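Local coordinates for protein coproheme decarboxylase (Thermus thermophilus, PDB 1VDH) that catalyses the hydrogen peroxide-dependent decarboxylation of Fe-coproporphyrin III to heme b, the last step of coproporphyrin-dependent heme biosynthesis, as a homopentamer, at residues E7-L12 / G115-P120; T11-H16 / Y109-L114; R104-Y109 / D194-G199; C143-N148 / V200-E205. All blocks are in the same frame, centred on the assembly; numbering follows the deposited sequence.

Contact 1: E7-L12 / G115-P120; sequences EPTHTL and GSQEKP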
# COMPACT_ATOMS: atom_id res chain seq x y z
N GLU A 7 18.64 -6.54 -28.33
CA GLU A 7 20.07 -6.64 -28.13
C GLU A 7 20.24 -6.70 -26.62
O GLU A 7 20.70 -5.74 -25.99
CB GLU A 7 20.77 -5.40 -28.68
CG GLU A 7 20.57 -5.18 -30.17
CD GLU A 7 21.22 -3.90 -30.64
OE1 GLU A 7 20.68 -2.81 -30.34
OE2 GLU A 7 22.28 -3.97 -31.29
N PRO A 8 19.86 -7.83 -26.01
CA PRO A 8 19.96 -8.01 -24.56
C PRO A 8 21.34 -7.78 -23.96
O PRO A 8 22.37 -8.14 -24.55
CB PRO A 8 19.47 -9.44 -24.35
CG PRO A 8 19.83 -10.12 -25.64
CD PRO A 8 19.43 -9.09 -26.65
N THR A 9 21.35 -7.13 -22.80
CA THR A 9 22.57 -6.83 -22.08
C THR A 9 23.24 -8.14 -21.65
O THR A 9 22.56 -9.07 -21.19
CB THR A 9 22.24 -6.00 -20.82
OG1 THR A 9 21.53 -4.81 -21.22
CG2 THR A 9 23.51 -5.61 -20.07
N HIS A 10 24.56 -8.21 -21.81
CA HIS A 10 25.33 -9.39 -21.42
C HIS A 10 25.58 -9.31 -19.92
O HIS A 10 25.85 -8.24 -19.39
CB HIS A 10 26.70 -9.41 -22.12
CG HIS A 10 26.62 -9.30 -23.61
ND1 HIS A 10 26.29 -10.36 -24.42
CD2 HIS A 10 26.83 -8.25 -24.44
CE1 HIS A 10 26.30 -9.97 -25.69
NE2 HIS A 10 26.63 -8.69 -25.72
N THR A 11 25.53 -10.46 -19.25
CA THR A 11 25.77 -10.50 -17.81
C THR A 11 26.61 -11.68 -17.37
O THR A 11 26.70 -12.70 -18.06
CB THR A 11 24.44 -10.56 -16.99
OG1 THR A 11 23.72 -11.75 -17.33
CG2 THR A 11 23.57 -9.34 -17.24
N LEU A 12 27.24 -11.52 -16.21
CA LEU A 12 28.05 -12.54 -15.57
C LEU A 12 27.51 -12.59 -14.15
O LEU A 12 27.43 -11.56 -13.48
CB LEU A 12 29.53 -12.16 -15.55
CG LEU A 12 30.28 -12.13 -16.88
CD1 LEU A 12 31.74 -11.74 -16.64
CD2 LEU A 12 30.21 -13.50 -17.55
N GLY A 115 27.47 -6.40 -15.68
CA GLY A 115 26.90 -6.24 -17.01
C GLY A 115 27.69 -5.42 -18.00
O GLY A 115 28.54 -4.59 -17.64
N SER A 116 27.40 -5.65 -19.28
CA SER A 116 28.02 -4.96 -20.39
C SER A 116 26.97 -4.84 -21.48
O SER A 116 26.37 -5.84 -21.87
CB SER A 116 29.22 -5.75 -20.91
OG SER A 116 29.86 -5.03 -21.95
N GLN A 117 26.75 -3.62 -21.97
CA GLN A 117 25.74 -3.37 -22.99
C GLN A 117 26.08 -3.85 -24.40
O GLN A 117 25.19 -4.28 -25.14
CB GLN A 117 25.38 -1.88 -23.02
CG GLN A 117 24.86 -1.34 -21.69
CD GLN A 117 23.60 -2.06 -21.20
OE1 GLN A 117 22.77 -2.49 -22.00
NE2 GLN A 117 23.47 -2.18 -19.89
N GLU A 118 27.36 -3.79 -24.76
CA GLU A 118 27.80 -4.21 -26.09
C GLU A 118 28.80 -5.37 -26.09
O GLU A 118 28.42 -6.52 -26.30
CB GLU A 118 28.36 -3.02 -26.88
CG GLU A 118 27.32 -1.96 -27.20
CD GLU A 118 27.87 -0.82 -28.04
OE1 GLU A 118 28.81 -0.13 -27.57
OE2 GLU A 118 27.37 -0.61 -29.16
N LYS A 119 30.08 -5.07 -25.88
CA LYS A 119 31.12 -6.09 -25.87
C LYS A 119 31.15 -6.89 -24.57
O LYS A 119 31.33 -6.33 -23.49
CB LYS A 119 32.50 -5.47 -26.13
CG LYS A 119 32.71 -4.98 -27.56
CD LYS A 119 32.72 -6.15 -28.54
CE LYS A 119 32.93 -5.68 -29.98
NZ LYS A 119 34.23 -4.97 -30.17
N PRO A 120 30.99 -8.22 -24.66
CA PRO A 120 30.98 -9.12 -23.50
C PRO A 120 32.22 -8.95 -22.61
O PRO A 120 33.32 -8.71 -23.10
CB PRO A 120 30.96 -10.51 -24.14
CG PRO A 120 30.20 -10.27 -25.41
CD PRO A 120 30.82 -8.99 -25.91
O HOH W 1 20.30 -3.23 -19.17
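The outer end of an antiparallel strand pair forms this surface contact, where strand 10-24 begins and strand 102-116 runs out into a turn. H10 and S116 are a hydrogen-bonded pair: H10 N donates to S116 O and S116 N to H10 O, both at 3.0 Å and both in the carbonyl plane. One step on, T11 faces G115 as a non-hydrogen-bonded pair. The imidazole of H10, with CG anti to the carbonyl carbon (chi1 -54°), lies alongside P120, whose CG sits over the ring centre, 3.8 Å from the centroid, in a CH-pi contact. At the ring edge E118 O comes to 2.9 Å from H10 NE2. An alanine at H10 would remove the ring under P120 and would probably loosen the turn against the strand. In the alpha-beta barrel of this chlorite dismutase-family protein, the turn is drawn in by a very short bond of 2.5 Å from S116 OG to K119 O. Just before the strand, T9 OG1 donates to Q117 OE1 at 2.7 Å, approaching from above the amide plane. The Q117 chain bends at chi2 (-59°) to reach it, and Q117 OE1 also accepts from R165 of helix 162-177.

Contact 2: T11-H16 / Y109-L114; sequences TLEGWH and YSVVEL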
# COMPACT_ATOMS: atom_id res chain seq x y z
N THR A 11 25.53 -10.46 -19.25
CA THR A 11 25.77 -10.50 -17.81
C THR A 11 26.61 -11.68 -17.37
O THR A 11 26.70 -12.70 -18.06
CB THR A 11 24.44 -10.56 -16.99
OG1 THR A 11 23.72 -11.75 -17.33
CG2 THR A 11 23.57 -9.34 -17.24
N LEU A 12 27.24 -11.52 -16.21
CA LEU A 12 28.05 -12.54 -15.57
C LEU A 12 27.51 -12.59 -14.15
O LEU A 12 27.43 -11.56 -13.48
CB LEU A 12 29.53 -12.16 -15.55
CG LEU A 12 30.28 -12.13 -16.88
CD1 LEU A 12 31.74 -11.74 -16.64
CD2 LEU A 12 30.21 -13.50 -17.55
N GLU A 13 27.11 -13.78 -13.70
CA GLU A 13 26.59 -13.94 -12.35
C GLU A 13 27.64 -14.45 -11.39
O GLU A 13 28.46 -15.30 -11.74
CB GLU A 13 25.39 -14.90 -12.35
CG GLU A 13 24.10 -14.31 -12.88
CD GLU A 13 24.17 -13.95 -14.35
OE1 GLU A 13 24.55 -14.82 -15.16
OE2 GLU A 13 23.83 -12.80 -14.69
N GLY A 14 27.61 -13.93 -10.16
CA GLY A 14 28.55 -14.34 -9.14
C GLY A 14 27.81 -14.91 -7.95
O GLY A 14 26.87 -15.69 -8.12
N TRP A 15 28.22 -14.52 -6.75
CA TRP A 15 27.58 -15.00 -5.53
C TRP A 15 26.12 -14.56 -5.43
O TRP A 15 25.73 -13.51 -5.94
CB TRP A 15 28.32 -14.47 -4.30
CG TRP A 15 29.52 -15.27 -3.86
CD1 TRP A 15 29.83 -16.55 -4.24
CD2 TRP A 15 30.54 -14.85 -2.96
NE1 TRP A 15 30.99 -16.96 -3.61
CE2 TRP A 15 31.45 -15.93 -2.82
CE3 TRP A 15 30.78 -13.67 -2.24
CZ2 TRP A 15 32.58 -15.86 -2.00
CZ3 TRP A 15 31.91 -13.60 -1.43
CH2 TRP A 15 32.79 -14.68 -1.31
N HIS A 16 25.32 -15.40 -4.78
CA HIS A 16 23.91 -15.11 -4.54
C HIS A 16 23.90 -14.25 -3.28
O HIS A 16 24.76 -14.41 -2.42
CB HIS A 16 23.12 -16.40 -4.32
CG HIS A 16 22.98 -17.23 -5.56
ND1 HIS A 16 21.80 -17.82 -5.93
CD2 HIS A 16 23.88 -17.54 -6.53
CE1 HIS A 16 21.97 -18.47 -7.07
NE2 HIS A 16 23.23 -18.31 -7.45
N TYR A 109 16.33 -10.94 -2.41
CA TYR A 109 17.13 -12.05 -2.91
C TYR A 109 17.63 -11.65 -4.29
O TYR A 109 16.83 -11.32 -5.18
CB TYR A 109 16.32 -13.34 -2.98
CG TYR A 109 17.03 -14.45 -3.72
CD1 TYR A 109 16.38 -15.18 -4.71
CD2 TYR A 109 18.38 -14.76 -3.46
CE1 TYR A 109 17.04 -16.18 -5.42
CE2 TYR A 109 19.04 -15.75 -4.17
CZ TYR A 109 18.36 -16.46 -5.15
OH TYR A 109 19.01 -17.45 -5.86
N SER A 110 18.94 -11.68 -4.48
CA SER A 110 19.54 -11.30 -5.74
C SER A 110 20.84 -12.04 -6.00
O SER A 110 21.32 -12.79 -5.14
CB SER A 110 19.78 -9.79 -5.75
OG SER A 110 20.67 -9.42 -4.70
N VAL A 111 21.42 -11.83 -7.18
CA VAL A 111 22.68 -12.47 -7.57
C VAL A 111 23.65 -11.42 -8.09
O VAL A 111 23.30 -10.64 -8.99
CB VAL A 111 22.45 -13.54 -8.67
CG1 VAL A 111 23.77 -14.17 -9.08
CG2 VAL A 111 21.50 -14.63 -8.18
N VAL A 112 24.86 -11.38 -7.53
CA VAL A 112 25.89 -10.42 -7.97
C VAL A 112 25.97 -10.46 -9.49
O VAL A 112 26.13 -11.53 -10.08
CB VAL A 112 27.27 -10.72 -7.33
CG1 VAL A 112 28.35 -9.82 -7.93
CG2 VAL A 112 27.20 -10.48 -5.82
N GLU A 113 25.80 -9.30 -10.10
CA GLU A 113 25.78 -9.20 -11.55
C GLU A 113 26.74 -8.17 -12.13
O GLU A 113 26.83 -7.04 -11.64
CB GLU A 113 24.35 -8.85 -11.99
CG GLU A 113 24.13 -8.78 -13.50
CD GLU A 113 22.85 -8.06 -13.84
OE1 GLU A 113 21.77 -8.69 -13.79
OE2 GLU A 113 22.93 -6.85 -14.16
N LEU A 114 27.47 -8.58 -13.16
CA LEU A 114 28.41 -7.69 -13.85
C LEU A 114 27.85 -7.60 -15.27
O LEU A 114 27.72 -8.61 -15.96
CB LEU A 114 29.82 -8.29 -13.86
CG LEU A 114 30.41 -8.66 -12.49
CD1 LEU A 114 31.87 -9.06 -12.66
CD2 LEU A 114 30.30 -7.48 -11.54
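Four backbone hydrogen bonds join strands 10-24 and 102-116 here, and their spacing is uneven. L12 and L114 form a regular hydrogen-bonded pair, N to O in each direction, and E13 faces E113 as a non-hydrogen-bonded pair. Beyond it G14 N donates to V112 O at 2.8 Å, but V112 N returns its bond to W15 O, also at 2.8 Å and nearly along the C=O axis. The register has therefore slipped by one residue, a beta bulge between E13 and H16 that brings H16 opposite V111. It interrupts an antiparallel pair of the barrel sheet of the chlorite dismutase family; the two segments run at 142° between their N-to-C directions.

Among the aromatic groups, H16 takes V111 CG2 over the centre of one ring face, 3.9 Å from the centroid. Its ND1 lies 2.8 Å from Y109 OH in a hydrogen bond that either could donate. The two rings meet rim to rim, planes 34° apart. A leucine at H16 would lose the partner of Y109 OH and is likely to leave that buried hydroxyl less firmly placed.

Packing follows the same face: V111 CG1 lies on E13 CB at 3.7 Å, and the T11 methyl CG2 against the carboxylate end of E113.

The polar side-chain bonds gather at the two carboxylates. T11 OG1 donates to the syn lone pair of E13 OE2 at 2.8 Å. K211 of a neighbouring subunit forms salt bridges with both E13 OE2 and E113 OE1, which would probably offset the repulsion between these carboxylates.

Contact 3: R104-Y109 / D194-G199; sequences RSYSFY and DDWEWG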
# COMPACT_ATOMS: atom_id res chain seq x y z
N ARG A 104 10.43 -9.89 10.84
CA ARG A 104 10.99 -9.63 9.51
C ARG A 104 10.26 -8.42 8.93
O ARG A 104 9.04 -8.40 8.86
CB ARG A 104 10.81 -10.82 8.58
CG ARG A 104 11.48 -12.11 9.04
CD ARG A 104 11.60 -13.12 7.89
NE ARG A 104 12.63 -12.73 6.93
CZ ARG A 104 13.17 -13.55 6.03
NH1 ARG A 104 12.77 -14.81 5.94
NH2 ARG A 104 14.15 -13.12 5.24
N SER A 105 11.02 -7.40 8.52
CA SER A 105 10.39 -6.20 7.97
C SER A 105 10.58 -6.05 6.46
O SER A 105 9.73 -5.45 5.80
CB SER A 105 10.90 -4.96 8.70
OG SER A 105 12.29 -4.79 8.53
N TYR A 106 11.68 -6.56 5.94
CA TYR A 106 11.97 -6.48 4.51
C TYR A 106 13.08 -7.48 4.18
O TYR A 106 13.77 -7.97 5.07
CB TYR A 106 12.42 -5.05 4.13
CG TYR A 106 12.43 -4.77 2.63
CD1 TYR A 106 11.24 -4.74 1.90
CD2 TYR A 106 13.63 -4.55 1.95
CE1 TYR A 106 11.25 -4.49 0.52
CE2 TYR A 106 13.65 -4.30 0.58
CZ TYR A 106 12.46 -4.27 -0.13
OH TYR A 106 12.47 -4.01 -1.48
N SER A 107 13.23 -7.79 2.89
CA SER A 107 14.25 -8.72 2.44
C SER A 107 14.44 -8.57 0.94
O SER A 107 13.61 -7.95 0.27
CB SER A 107 13.87 -10.17 2.77
OG SER A 107 12.86 -10.64 1.89
N PHE A 108 15.53 -9.13 0.43
CA PHE A 108 15.80 -9.06 -1.00
C PHE A 108 16.73 -10.20 -1.38
O PHE A 108 17.74 -10.44 -0.72
CB PHE A 108 16.45 -7.72 -1.36
CG PHE A 108 16.29 -7.34 -2.81
CD1 PHE A 108 15.05 -6.95 -3.31
CD2 PHE A 108 17.38 -7.38 -3.69
CE1 PHE A 108 14.90 -6.59 -4.65
CE2 PHE A 108 17.23 -7.03 -5.03
CZ PHE A 108 15.99 -6.63 -5.51
N TYR A 109 16.33 -10.94 -2.41
CA TYR A 109 17.13 -12.05 -2.91
C TYR A 109 17.63 -11.65 -4.29
O TYR A 109 16.83 -11.32 -5.18
CB TYR A 109 16.32 -13.34 -2.98
CG TYR A 109 17.03 -14.45 -3.72
CD1 TYR A 109 16.38 -15.18 -4.71
CD2 TYR A 109 18.38 -14.76 -3.46
CE1 TYR A 109 17.04 -16.18 -5.42
CE2 TYR A 109 19.04 -15.75 -4.17
CZ TYR A 109 18.36 -16.46 -5.15
OH TYR A 109 19.01 -17.45 -5.86
N ASP A 194 13.16 -11.49 -7.46
CA ASP A 194 12.49 -10.69 -6.44
C ASP A 194 11.69 -9.56 -7.09
O ASP A 194 11.60 -9.48 -8.31
CB ASP A 194 13.50 -10.17 -5.40
CG ASP A 194 12.90 -10.08 -4.00
OD1 ASP A 194 13.60 -10.42 -3.02
OD2 ASP A 194 11.73 -9.67 -3.86
N ASP A 195 11.15 -8.67 -6.27
CA ASP A 195 10.28 -7.59 -6.75
C ASP A 195 10.87 -6.46 -7.58
O ASP A 195 10.12 -5.73 -8.24
CB ASP A 195 9.48 -7.02 -5.57
CG ASP A 195 8.61 -8.07 -4.89
OD1 ASP A 195 8.60 -9.24 -5.35
OD2 ASP A 195 7.94 -7.73 -3.90
N TRP A 196 12.19 -6.31 -7.56
CA TRP A 196 12.87 -5.27 -8.34
C TRP A 196 13.94 -5.93 -9.20
O TRP A 196 14.38 -7.04 -8.91
CB TRP A 196 13.51 -4.23 -7.41
CG TRP A 196 12.53 -3.51 -6.52
CD1 TRP A 196 11.96 -3.98 -5.37
CD2 TRP A 196 12.00 -2.18 -6.71
NE1 TRP A 196 11.12 -3.03 -4.83
CE2 TRP A 196 11.13 -1.92 -5.63
CE3 TRP A 196 12.19 -1.19 -7.69
CZ2 TRP A 196 10.44 -0.70 -5.50
CZ3 TRP A 196 11.50 0.02 -7.56
CH2 TRP A 196 10.64 0.25 -6.47
N GLU A 197 14.36 -5.25 -10.26
CA GLU A 197 15.35 -5.79 -11.19
C GLU A 197 16.78 -5.85 -10.66
O GLU A 197 17.53 -6.76 -11.01
CB GLU A 197 15.29 -5.02 -12.51
CG GLU A 197 13.98 -5.24 -13.25
CD GLU A 197 13.67 -4.16 -14.26
OE1 GLU A 197 12.59 -4.24 -14.87
OE2 GLU A 197 14.49 -3.24 -14.46
N TRP A 198 17.15 -4.90 -9.81
CA TRP A 198 18.49 -4.88 -9.23
C TRP A 198 18.48 -4.49 -7.76
O TRP A 198 17.56 -3.84 -7.28
CB TRP A 198 19.40 -3.88 -9.95
CG TRP A 198 19.78 -4.28 -11.35
CD1 TRP A 198 20.80 -5.12 -11.72
CD2 TRP A 198 19.13 -3.87 -12.56
NE1 TRP A 198 20.82 -5.27 -13.08
CE2 TRP A 198 19.80 -4.51 -13.62
CE3 TRP A 198 18.05 -3.03 -12.84
CZ2 TRP A 198 19.42 -4.34 -14.96
CZ3 TRP A 198 17.66 -2.87 -14.17
CH2 TRP A 198 18.35 -3.52 -15.21
N GLY A 199 19.52 -4.93 -7.08
CA GLY A 199 19.74 -4.59 -5.69
C GLY A 199 21.06 -3.83 -5.73
O GLY A 199 21.96 -4.20 -6.49
O HOH W 2 11.57 -8.16 -1.53
O HOH W 3 12.79 -11.49 -0.68
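Within the barrel of this chlorite dismutase-family fold, the loop leading into strand 198-204 folds back on strand 102-116, and the two are held by one carboxylate and one phenyl ring instead of by backbone pairing.

The polar part centres on D194. Its OD1 accepts Y109 N at 2.8 Å through the anti lone pair, in a bond with an angle of 159° at the hydrogen. OD2 uses its own anti lone pair for D195 N, which ties it to its own loop. Two waters complete the grip: one donates to S107 O and D194 OD2, while the other donates to D194 OD1 and bonds S107 OG. With two bonds on each oxygen, the buried charge is well supplied with partners and would probably stay ionised. S107 OG is also hydrogen-bonded to H70 of a neighbouring subunit.

The apolar part is built on F108, whose CG stands anti to the backbone N (chi1 -158°), which lays the ring against the loop. D194 CB lies over one face, and the carboxylate plane is only 11° from that of the ring. W196 crosses F108 at about a right angle, its CB 3.9 Å from F108 CE1. Y106 OH approaches W196 obliquely, 3.7 Å from NE1. At G199 the fit is tight: a beta carbon there would clash with the phenyl ring, and F108 CE2 lies just 3.6 Å from G199 CA.

Contact 4: C143-N148 / V200-E205; sequences CFYPMN and VDLFSE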
# COMPACT_ATOMS: atom_id res chain seq x y z
N CYS A 143 24.56 1.24 2.46
CA CYS A 143 23.38 1.85 1.88
C CYS A 143 22.84 0.82 0.90
O CYS A 143 23.55 0.40 -0.01
CB CYS A 143 23.70 3.13 1.11
SG CYS A 143 22.34 3.71 0.02
N PHE A 144 21.62 0.36 1.14
CA PHE A 144 20.99 -0.60 0.24
C PHE A 144 19.70 -0.05 -0.34
O PHE A 144 18.89 0.52 0.39
CB PHE A 144 20.66 -1.93 0.93
CG PHE A 144 19.75 -2.82 0.11
CD1 PHE A 144 18.38 -2.91 0.40
CD2 PHE A 144 20.24 -3.50 -1.00
CE1 PHE A 144 17.53 -3.65 -0.41
CE2 PHE A 144 19.39 -4.24 -1.82
CZ PHE A 144 18.03 -4.32 -1.52
N TYR A 145 19.50 -0.29 -1.62
CA TYR A 145 18.27 0.11 -2.29
C TYR A 145 18.08 -0.70 -3.56
O TYR A 145 19.06 -1.08 -4.21
CB TYR A 145 18.28 1.61 -2.64
CG TYR A 145 19.35 2.04 -3.62
CD1 TYR A 145 19.08 2.14 -4.98
CD2 TYR A 145 20.62 2.39 -3.17
CE1 TYR A 145 20.05 2.58 -5.88
CE2 TYR A 145 21.60 2.83 -4.05
CZ TYR A 145 21.31 2.93 -5.40
OH TYR A 145 22.27 3.37 -6.27
N PRO A 146 16.84 -1.10 -3.85
CA PRO A 146 16.54 -1.87 -5.05
C PRO A 146 16.11 -0.87 -6.14
O PRO A 146 15.77 0.28 -5.83
CB PRO A 146 15.38 -2.75 -4.61
CG PRO A 146 14.61 -1.84 -3.72
CD PRO A 146 15.70 -1.13 -2.91
N MET A 147 16.14 -1.29 -7.39
CA MET A 147 15.74 -0.40 -8.48
C MET A 147 15.41 -1.17 -9.75
O MET A 147 15.78 -2.33 -9.89
CB MET A 147 16.85 0.62 -8.78
CG MET A 147 18.14 0.03 -9.35
SD MET A 147 19.40 1.30 -9.73
CE MET A 147 18.73 2.02 -11.22
N ASN A 148 14.67 -0.50 -10.64
CA ASN A 148 14.30 -1.03 -11.95
C ASN A 148 14.76 -0.01 -12.97
O ASN A 148 15.09 1.13 -12.63
CB ASN A 148 12.77 -1.10 -12.12
CG ASN A 148 12.09 -2.01 -11.14
OD1 ASN A 148 10.96 -1.75 -10.73
ND2 ASN A 148 12.75 -3.09 -10.77
N VAL A 200 21.17 -2.75 -4.97
CA VAL A 200 22.41 -1.97 -4.94
C VAL A 200 22.92 -1.79 -3.51
O VAL A 200 22.18 -1.33 -2.64
CB VAL A 200 22.23 -0.56 -5.55
CG1 VAL A 200 23.56 0.19 -5.54
CG2 VAL A 200 21.70 -0.66 -6.99
N ASP A 201 24.17 -2.16 -3.28
CA ASP A 201 24.82 -2.01 -1.99
C ASP A 201 25.99 -1.05 -2.12
O ASP A 201 26.88 -1.27 -2.94
CB ASP A 201 25.37 -3.34 -1.47
CG ASP A 201 24.28 -4.27 -1.01
OD1 ASP A 201 23.75 -4.05 0.10
OD2 ASP A 201 23.96 -5.21 -1.76
N LEU A 202 25.96 0.03 -1.35
CA LEU A 202 27.04 1.00 -1.35
C LEU A 202 27.70 0.90 0.03
O LEU A 202 27.00 0.74 1.03
CB LEU A 202 26.50 2.43 -1.56
CG LEU A 202 25.66 2.71 -2.81
CD1 LEU A 202 25.28 4.20 -2.85
CD2 LEU A 202 26.42 2.32 -4.07
N PHE A 203 29.02 0.95 0.07
CA PHE A 203 29.76 0.87 1.32
C PHE A 203 30.68 2.07 1.43
O PHE A 203 31.37 2.43 0.47
CB PHE A 203 30.59 -0.42 1.36
CG PHE A 203 29.77 -1.68 1.22
CD1 PHE A 203 29.04 -2.17 2.29
CD2 PHE A 203 29.75 -2.37 0.02
CE1 PHE A 203 28.29 -3.35 2.16
CE2 PHE A 203 29.01 -3.54 -0.12
CZ PHE A 203 28.28 -4.03 0.96
N SER A 204 30.72 2.69 2.61
CA SER A 204 31.55 3.88 2.83
C SER A 204 31.75 4.11 4.31
O SER A 204 30.98 3.61 5.13
CB SER A 204 30.86 5.11 2.22
OG SER A 204 31.69 6.26 2.31
N GLU A 205 32.77 4.89 4.66
CA GLU A 205 33.05 5.21 6.05
C GLU A 205 32.24 6.41 6.51
O GLU A 205 32.25 6.77 7.69
CB GLU A 205 34.55 5.49 6.26
CG GLU A 205 35.46 4.31 5.96
CD GLU A 205 35.18 3.08 6.83
OE1 GLU A 205 35.08 3.22 8.07
OE2 GLU A 205 35.07 1.97 6.27
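V200 CB lies over one face of the Y145 ring, 3.7 Å from the centroid and offset toward the rim, while L202 CD1 meets the ring edge near its plane. Y145 takes the crowded first torsion, CG between the backbone N and the carbonyl carbon (chi1 63°), and so runs alongside V200, pointing the same way; V200 CG1 touches both Y145 CZ and Y145 OH at 3.5 Å. F232 stacks on the Y145 ring. M147 SD reaches V200 CG2 obliquely. The F144 ring carries P146 N over one face and stacks with H19; D201 OD1, which is hydrogen-bonded to H19, approaches F144 CD2 obliquely at 3.7 Å.

The two segments are neighbouring antiparallel strands of the barrel, with Y145, V200, C143 and L202 on one face and F144 and D201 on the other. Y145 is predicted to be the active-site residue and, with P146, M147 and N148, to bind Fe-coproporphyrin III; V200 and L202 would probably act as second-shell residues that position its ring. Two hydrogen-bonded pairs, C143 with L202 and Y145 with V200, fix the register; the bond from L202 N to C143 O is almost straight at 168°.

How the contacts relate
All four contacts lie on one antiparallel sheet. Contacts 1 and 2 follow each other along strands 10-24 and 102-116, sharing T11 and L12, their centres 13 Å apart. Contact 3 takes strand 102-116 further back, from R104 to Y109, and brings in the start of strand 198-204, which contact 4 pairs with strand 141-152; the centres of contacts 3 and 4 are 12 Å apart. In the chain, contact 3 crosses contacts 1, 2 and 4, whereas contact 4 opens after contacts 1 and 2 have closed. E113 of contact 2 meets W198 of contact 3, and W198 N reaches M147 O of contact 4. The sheet thus connects a subunit interface, touched by contacts 1 to 3, with the predicted coproheme site.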